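Local coordinates for protein lipase aflb (Neosartorya fumigata, PDB 6IDY) that probably hydrolyses ester bonds of lipids as a fungal lipase of the alpha/beta-hydrolase fold, at residues D109-H114 with A170-T175; A145-P150 with V193-P198. One frame throughout, in Å; residues are numbered along the deposited sequence.

How the interactions relate
Interactions 1 and 2 are neighbours at the antiparallel margin of the central sheet, their centres about 7 Å apart, and their segments alternate along the chain. Leu110 O joins them: it lies 2.8 Å from Trp194 NE1 and also 2.8 Å from Asn196 ND2, so one carbonyl of the 3-10 turn is held by two side chains of 193-198. Asn196 spans both contacts, since its OD1 receives Gly174 N at the start of helix 173-178, while Ala173 CB packs 3.2 Å from Leu195 O. Residues 170-175 follow strand 161-166, where alpha/beta hydrolases commonly carry the oxyanion-hole loop, so interaction 1 may lie near the active site. Neither contact contains a calcium ligand.

Interaction 1: D109-H114 with A170-T175; sequences DLNSIH and ATPAGT
The carboxamide of Asn111 reaches across to the first turn of helix 173-178 and meets Thr175 with both ends. Its CG lies beside the backbone N (chi1 -66°), which carries the amide to the helix although the side chain does not start out pointing straight at it. OD1 accepts the N-H of Thr175 at 2.8 Å in the carbonyl plane and on a lone pair, although the bond is bent at the hydrogen (135°). The straighter bond runs the other way, from Asn111 ND2 to Thr175 OG1 at 2.8 Å, with the hydroxyl almost in the amide plane. Thr175 suits this pairing because its OG1 sits beside its own backbone N, so the two groups face one amide. ND2 also bonds Tyr105 O, fixing the amide's rotation.

At the N-cap position, the Pro172 side chain crosses that of Asn111 obliquely and brings CB to 3.4 Å from Asn111 OD1. Gly174 has no side chain, so its CA can lie 3.1 Å from Asn111 OD1 and make a CA-H...O contact of 3.4 Å with Leu110 O. Leu110 adds CB against the same CA. An amide suits position 111 because it both accepts and donates: OD1 satisfies a first-turn N-H, and the partial positive charge of the helix start would probably polarise that carbonyl and strengthen the bond.

Interaction 2: A145-P150 with V193-P198; sequences AAIHIP and VWLNIP
Over one face of the Trp194 indole lies His148. Its CB stands above the five-membered ring, 3.8 Å from the centroid, as a CH-pi contact, and its CD2 comes over the rim of the six-membered ring, 3.3 Å from Trp194 CZ2. The imidazole and the pyrrole part are only 13° from parallel, yet slid so far apart that they barely overlap. At the far end of the indole, Pro150 CG approaches CZ3 obliquely at 3.9 Å; Leu165 and Ala173 also touch Trp194. Each ring is tied at a nitrogen: Trp194 NE1 bonds Leu110 O, and His148 ND1 bonds Asn115 OD1.

The two side chains run side by side because His148 and Trp194 face each other directly across the strands, as a hydrogen-bonded antiparallel pair, and project to the same face of the sheet. His148 has CG anti to its backbone N (chi1 -175°), whereas Trp194 takes the crowded position between N and carbonyl carbon (chi1 50°), which swings the indole alongside the imidazole, with its five-membered ring facing His148 CB. The bond from His148 N to Trp194 O is nearly straight at 2.8 Å, and its return, Trp194 N to His148 O, is longer at 3.2 Å. Beyond the strand end, Asn196 N donates to Ala146 O at 2.8 Å.

On the opposite face, bearing Ile147 and Leu195, the cross-strand contact is aliphatic. Leu195 CD1 fits against Ile147 CG1 and the small methyl of Ala146, which points toward 193-198. From helix 205-223, Tyr218 touches Ile147 and Tyr211 touches Ala146. Branched Ile147 and Val193 suit extended backbone.

Strand 147-148 is thus a short edge strand, antiparallel to 190-195 in an otherwise parallel sheet, matching the place of the antiparallel second strand of the alpha/beta-hydrolase fold.

Interaction 1: D109-H114 with A170-T175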
ATOM      1  N   ASP A 109     -17.388  -6.688   3.192  1.00 46.74           N
ATOM      2  CA  ASP A 109     -17.433  -5.962   4.468  1.00 46.06           C
ATOM      3  C   ASP A 109     -16.079  -5.399   4.910  1.00 45.44           C
ATOM      4  O   ASP A 109     -16.044  -4.322   5.502  1.00 43.85           O
ATOM      5  CB  ASP A 109     -18.058  -6.824   5.577  1.00 49.60           C
ATOM      6  CG  ASP A 109     -19.522  -7.181   5.362  1.00 69.36           C
ATOM      7  OD1 ASP A 109     -20.254  -6.369   4.746  1.00 71.19           O
ATOM      8  OD2 ASP A 109     -19.943  -8.265   5.828  1.00 79.15           O
ATOM      9  N   LEU A 110     -14.970  -6.102   4.591  1.00 40.00           N
ATOM     10  CA  LEU A 110     -13.603  -5.680   4.933  1.00 38.59           C
ATOM     11  C   LEU A 110     -13.172  -4.391   4.209  1.00 37.30           C
ATOM     12  O   LEU A 110     -12.259  -3.714   4.679  1.00 35.28           O
ATOM     13  CB  LEU A 110     -12.569  -6.793   4.639  1.00 39.45           C
ATOM     14  CG  LEU A 110     -12.860  -8.227   5.106  1.00 46.66           C
ATOM     15  CD1 LEU A 110     -11.803  -9.180   4.585  1.00 47.11           C
ATOM     16  CD2 LEU A 110     -12.976  -8.325   6.635  1.00 50.55           C
ATOM     17  N   ASN A 111     -13.809  -4.069   3.064  1.00 32.02           N
ATOM     18  CA  ASN A 111     -13.483  -2.883   2.262  1.00 30.74           C
ATOM     19  C   ASN A 111     -14.385  -1.677   2.551  1.00 33.42           C
ATOM     20  O   ASN A 111     -14.183  -0.610   1.975  1.00 32.39           O
ATOM     21  CB  ASN A 111     -13.496  -3.226   0.769  1.00 27.30           C
ATOM     22  CG  ASN A 111     -12.420  -4.190   0.366  1.00 37.87           C
ATOM     23  OD1 ASN A 111     -11.332  -4.224   0.935  1.00 29.84           O
ATOM     24  ND2 ASN A 111     -12.692  -4.990  -0.640  1.00 32.90           N
ATOM     25  N   SER A 112     -15.353  -1.843   3.458  1.00 29.39           N
ATOM     26  CA  SER A 112     -16.310  -0.810   3.831  1.00 28.96           C
ATOM     27  C   SER A 112     -15.668   0.508   4.292  1.00 31.11           C
ATOM     28  O   SER A 112     -14.674   0.507   5.022  1.00 29.56           O
ATOM     29  CB  SER A 112     -17.262  -1.335   4.902  1.00 31.60           C
ATOM     30  OG  SER A 112     -18.127  -0.321   5.383  1.00 41.00           O
ATOM     31  N   ILE A 113     -16.245   1.623   3.829  1.00 26.97           N
ATOM     32  CA  ILE A 113     -15.866   2.982   4.217  1.00 26.01           C
ATOM     33  C   ILE A 113     -17.000   3.515   5.121  1.00 30.07           C
ATOM     34  O   ILE A 113     -17.022   4.695   5.461  1.00 29.70           O
ATOM     35  CB  ILE A 113     -15.525   3.911   3.000  1.00 28.27           C
ATOM     36  CG1 ILE A 113     -16.755   4.218   2.106  1.00 28.80           C
ATOM     37  CG2 ILE A 113     -14.359   3.348   2.176  1.00 28.80           C
ATOM     38  CD1 ILE A 113     -16.689   5.561   1.340  1.00 30.44           C
ATOM     39  N   HIS A 114     -17.924   2.617   5.522  1.00 27.40           N
ATOM     40  CA  HIS A 114     -19.088   2.922   6.355  1.00 28.88           C
ATOM     41  C   HIS A 114     -19.122   2.095   7.648  1.00 32.78           C
ATOM     42  O   HIS A 114     -20.177   1.621   8.059  1.00 32.32           O
ATOM     43  CB  HIS A 114     -20.391   2.764   5.542  1.00 30.88           C
ATOM     44  CG  HIS A 114     -20.440   3.627   4.320  1.00 34.64           C
ATOM     45  ND1 HIS A 114     -20.444   5.011   4.412  1.00 36.66           N
ATOM     46  CD2 HIS A 114     -20.476   3.276   3.015  1.00 36.33           C
ATOM     47  CE1 HIS A 114     -20.477   5.453   3.165  1.00 35.83           C
ATOM     48  NE2 HIS A 114     -20.506   4.447   2.291  1.00 36.14           N
ATOM     49  N   ALA A 170      -5.250   2.823  -5.664  1.00 22.43           N
ATOM     50  CA  ALA A 170      -6.352   2.147  -6.351  1.00 22.26           C
ATOM     51  C   ALA A 170      -6.788   0.809  -5.740  1.00 26.15           C
ATOM     52  O   ALA A 170      -7.602   0.104  -6.341  1.00 25.34           O
ATOM     53  CB  ALA A 170      -5.984   1.964  -7.818  1.00 22.96           C
ATOM     54  N   THR A 171      -6.254   0.453  -4.563  1.00 22.79           N
ATOM     55  CA  THR A 171      -6.551  -0.848  -3.968  1.00 23.30           C
ATOM     56  C   THR A 171      -7.058  -0.706  -2.534  1.00 25.71           C
ATOM     57  O   THR A 171      -6.354  -0.126  -1.705  1.00 24.29           O
ATOM     58  CB  THR A 171      -5.344  -1.806  -4.106  1.00 31.18           C
ATOM     59  OG1 THR A 171      -4.582  -1.477  -5.275  1.00 29.46           O
ATOM     60  CG2 THR A 171      -5.769  -3.268  -4.188  1.00 31.85           C
ATOM     61  N   PRO A 172      -8.288  -1.194  -2.234  1.00 23.23           N
ATOM     62  CA  PRO A 172      -8.810  -1.085  -0.857  1.00 23.20           C
ATOM     63  C   PRO A 172      -7.961  -1.872   0.135  1.00 25.32           C
ATOM     64  O   PRO A 172      -7.433  -2.924  -0.214  1.00 24.07           O
ATOM     65  CB  PRO A 172     -10.229  -1.670  -0.952  1.00 25.49           C
ATOM     66  CG  PRO A 172     -10.549  -1.718  -2.396  1.00 30.65           C
ATOM     67  CD  PRO A 172      -9.248  -1.894  -3.109  1.00 25.79           C
ATOM     68  N   ALA A 173      -7.851  -1.365   1.366  1.00 21.91           N
ATOM     69  CA  ALA A 173      -7.078  -1.966   2.452  1.00 22.11           C
ATOM     70  C   ALA A 173      -7.501  -3.378   2.792  1.00 27.31           C
ATOM     71  O   ALA A 173      -6.644  -4.256   2.895  1.00 27.10           O
ATOM     72  CB  ALA A 173      -7.157  -1.092   3.691  1.00 22.93           C
ATOM     73  N   GLY A 174      -8.809  -3.576   2.964  1.00 24.80           N
ATOM     74  CA  GLY A 174      -9.402  -4.851   3.340  1.00 25.80           C
ATOM     75  C   GLY A 174      -8.933  -6.011   2.500  1.00 31.67           C
ATOM     76  O   GLY A 174      -8.395  -6.981   3.040  1.00 31.55           O
ATOM     77  N   THR A 175      -9.095  -5.901   1.168  1.00 29.81           N
ATOM     78  CA  THR A 175      -8.665  -6.946   0.242  1.00 30.48           C
ATOM     79  C   THR A 175      -7.138  -7.045   0.197  1.00 34.02           C
ATOM     80  O   THR A 175      -6.620  -8.162   0.259  1.00 34.19           O
ATOM     81  CB  THR A 175      -9.320  -6.798  -1.141  1.00 36.80           C
ATOM     82  OG1 THR A 175     -10.733  -6.914  -0.979  1.00 35.63           O
ATOM     83  CG2 THR A 175      -8.868  -7.878  -2.107  1.00 35.54           C
TER

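Interaction 2: A145-P150 with V193-P198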
ATOM      1  N   ALA A 145     -15.455   6.536   9.963  1.00 24.58           N
ATOM      2  CA  ALA A 145     -16.114   5.434   9.244  1.00 24.54           C
ATOM      3  C   ALA A 145     -15.182   4.679   8.277  1.00 27.10           C
ATOM      4  O   ALA A 145     -15.488   3.550   7.900  1.00 25.51           O
ATOM      5  CB  ALA A 145     -17.366   5.926   8.523  1.00 25.38           C
ATOM      6  N   ALA A 146     -14.037   5.290   7.909  1.00 24.36           N
ATOM      7  CA  ALA A 146     -13.035   4.682   7.023  1.00 23.34           C
ATOM      8  C   ALA A 146     -12.237   3.590   7.755  1.00 26.87           C
ATOM      9  O   ALA A 146     -11.626   2.738   7.109  1.00 25.76           O
ATOM     10  CB  ALA A 146     -12.093   5.748   6.495  1.00 23.14           C
ATOM     11  N   ILE A 147     -12.254   3.613   9.101  1.00 23.63           N
ATOM     12  CA  ILE A 147     -11.499   2.669   9.925  1.00 23.11           C
ATOM     13  C   ILE A 147     -12.255   1.369  10.133  1.00 27.82           C
ATOM     14  O   ILE A 147     -13.339   1.371  10.710  1.00 28.33           O
ATOM     15  CB  ILE A 147     -11.050   3.290  11.279  1.00 25.64           C
ATOM     16  CG1 ILE A 147     -10.443   4.705  11.090  1.00 25.36           C
ATOM     17  CG2 ILE A 147     -10.082   2.347  12.014  1.00 25.84           C
ATOM     18  CD1 ILE A 147     -10.404   5.583  12.350  1.00 27.84           C
ATOM     19  N   HIS A 148     -11.667   0.258   9.694  1.00 24.33           N
ATOM     20  CA  HIS A 148     -12.257  -1.049   9.926  1.00 24.59           C
ATOM     21  C   HIS A 148     -11.586  -1.635  11.157  1.00 27.25           C
ATOM     22  O   HIS A 148     -10.406  -1.990  11.112  1.00 26.68           O
ATOM     23  CB  HIS A 148     -12.120  -1.985   8.715  1.00 25.31           C
ATOM     24  CG  HIS A 148     -12.830  -3.287   8.919  1.00 29.48           C
ATOM     25  ND1 HIS A 148     -14.160  -3.442   8.575  1.00 32.21           N
ATOM     26  CD2 HIS A 148     -12.390  -4.432   9.489  1.00 31.56           C
ATOM     27  CE1 HIS A 148     -14.472  -4.687   8.900  1.00 32.19           C
ATOM     28  NE2 HIS A 148     -13.442  -5.319   9.460  1.00 32.25           N
ATOM     29  N   ILE A 149     -12.331  -1.685  12.266  1.00 23.05           N
ATOM     30  CA  ILE A 149     -11.863  -2.239  13.532  1.00 22.20           C
ATOM     31  C   ILE A 149     -12.437  -3.658  13.662  1.00 27.58           C
ATOM     32  O   ILE A 149     -13.647  -3.806  13.855  1.00 27.68           O
ATOM     33  CB  ILE A 149     -12.217  -1.336  14.752  1.00 24.30           C
ATOM     34  CG1 ILE A 149     -11.594   0.074  14.603  1.00 23.46           C
ATOM     35  CG2 ILE A 149     -11.780  -2.002  16.070  1.00 23.95           C
ATOM     36  CD1 ILE A 149     -12.087   1.128  15.608  1.00 27.62           C
ATOM     37  N   PRO A 150     -11.601  -4.713  13.531  1.00 24.33           N
ATOM     38  CA  PRO A 150     -12.127  -6.079  13.664  1.00 24.91           C
ATOM     39  C   PRO A 150     -12.702  -6.316  15.058  1.00 28.01           C
ATOM     40  O   PRO A 150     -12.216  -5.736  16.030  1.00 26.80           O
ATOM     41  CB  PRO A 150     -10.895  -6.958  13.391  1.00 26.48           C
ATOM     42  CG  PRO A 150      -9.960  -6.064  12.599  1.00 29.86           C
ATOM     43  CD  PRO A 150     -10.150  -4.730  13.256  1.00 25.51           C
ATOM     44  N   VAL A 193      -5.781  -3.072  12.459  1.00 23.74           N
ATOM     45  CA  VAL A 193      -6.955  -2.321  12.025  1.00 23.94           C
ATOM     46  C   VAL A 193      -6.589  -1.874  10.615  1.00 27.32           C
ATOM     47  O   VAL A 193      -5.399  -1.731  10.317  1.00 25.48           O
ATOM     48  CB  VAL A 193      -7.394  -1.132  12.936  1.00 27.60           C
ATOM     49  CG1 VAL A 193      -7.884  -1.615  14.295  1.00 27.39           C
ATOM     50  CG2 VAL A 193      -6.301  -0.078  13.083  1.00 26.96           C
ATOM     51  N   TRP A 194      -7.564  -1.702   9.735  1.00 25.46           N
ATOM     52  CA  TRP A 194      -7.186  -1.215   8.411  1.00 25.26           C
ATOM     53  C   TRP A 194      -8.032  -0.028   7.994  1.00 27.91           C
ATOM     54  O   TRP A 194      -9.180   0.125   8.406  1.00 27.44           O
ATOM     55  CB  TRP A 194      -7.117  -2.308   7.339  1.00 24.16           C
ATOM     56  CG  TRP A 194      -8.311  -3.197   7.249  1.00 26.08           C
ATOM     57  CD1 TRP A 194      -9.418  -3.002   6.478  1.00 29.20           C
ATOM     58  CD2 TRP A 194      -8.462  -4.488   7.856  1.00 26.55           C
ATOM     59  NE1 TRP A 194     -10.280  -4.068   6.613  1.00 29.75           N
ATOM     60  CE2 TRP A 194      -9.714  -4.999   7.446  1.00 31.49           C
ATOM     61  CE3 TRP A 194      -7.680  -5.247   8.745  1.00 27.77           C
ATOM     62  CZ2 TRP A 194     -10.189  -6.251   7.870  1.00 31.39           C
ATOM     63  CZ3 TRP A 194      -8.154  -6.474   9.175  1.00 30.04           C
ATOM     64  CH2 TRP A 194      -9.397  -6.964   8.743  1.00 31.46           C
ATOM     65  N   LEU A 195      -7.417   0.852   7.222  1.00 24.65           N
ATOM     66  CA  LEU A 195      -8.042   2.079   6.793  1.00 23.79           C
ATOM     67  C   LEU A 195      -8.502   1.989   5.352  1.00 28.01           C
ATOM     68  O   LEU A 195      -7.682   1.957   4.443  1.00 27.33           O
ATOM     69  CB  LEU A 195      -7.042   3.220   7.011  1.00 22.93           C
ATOM     70  CG  LEU A 195      -7.493   4.637   6.740  1.00 26.82           C
ATOM     71  CD1 LEU A 195      -8.518   5.109   7.778  1.00 27.64           C
ATOM     72  CD2 LEU A 195      -6.298   5.549   6.744  1.00 27.42           C
ATOM     73  N   ASN A 196      -9.813   1.921   5.138  1.00 25.05           N
ATOM     74  CA  ASN A 196     -10.325   1.900   3.774  1.00 24.71           C
ATOM     75  C   ASN A 196     -10.510   3.355   3.349  1.00 28.25           C
ATOM     76  O   ASN A 196     -11.492   3.992   3.739  1.00 28.40           O
ATOM     77  CB  ASN A 196     -11.620   1.098   3.674  1.00 21.37           C
ATOM     78  CG  ASN A 196     -11.426  -0.376   3.925  1.00 33.38           C
ATOM     79  OD1 ASN A 196     -10.586  -1.033   3.302  1.00 22.85           O
ATOM     80  ND2 ASN A 196     -12.206  -0.925   4.845  1.00 23.57           N
ATOM     81  N   ILE A 197      -9.517   3.900   2.626  1.00 23.62           N
ATOM     82  CA  ILE A 197      -9.544   5.283   2.142  1.00 23.24           C
ATOM     83  C   ILE A 197     -10.591   5.406   1.022  1.00 28.35           C
ATOM     84  O   ILE A 197     -10.521   4.637   0.061  1.00 27.66           O
ATOM     85  CB  ILE A 197      -8.130   5.790   1.723  1.00 25.62           C
ATOM     86  CG1 ILE A 197      -7.162   5.799   2.945  1.00 26.21           C
ATOM     87  CG2 ILE A 197      -8.207   7.176   1.045  1.00 24.27           C
ATOM     88  CD1 ILE A 197      -5.653   6.010   2.628  1.00 27.62           C
ATOM     89  N   PRO A 198     -11.598   6.316   1.157  1.00 26.10           N
ATOM     90  CA  PRO A 198     -12.625   6.452   0.101  1.00 26.37           C
ATOM     91  C   PRO A 198     -12.030   6.758  -1.273  1.00 29.41           C
ATOM     92  O   PRO A 198     -11.014   7.453  -1.371  1.00 27.76           O
ATOM     93  CB  PRO A 198     -13.514   7.599   0.607  1.00 28.68           C
ATOM     94  CG  PRO A 198     -13.278   7.639   2.092  1.00 32.83           C
ATOM     95  CD  PRO A 198     -11.834   7.274   2.259  1.00 27.67           C
TER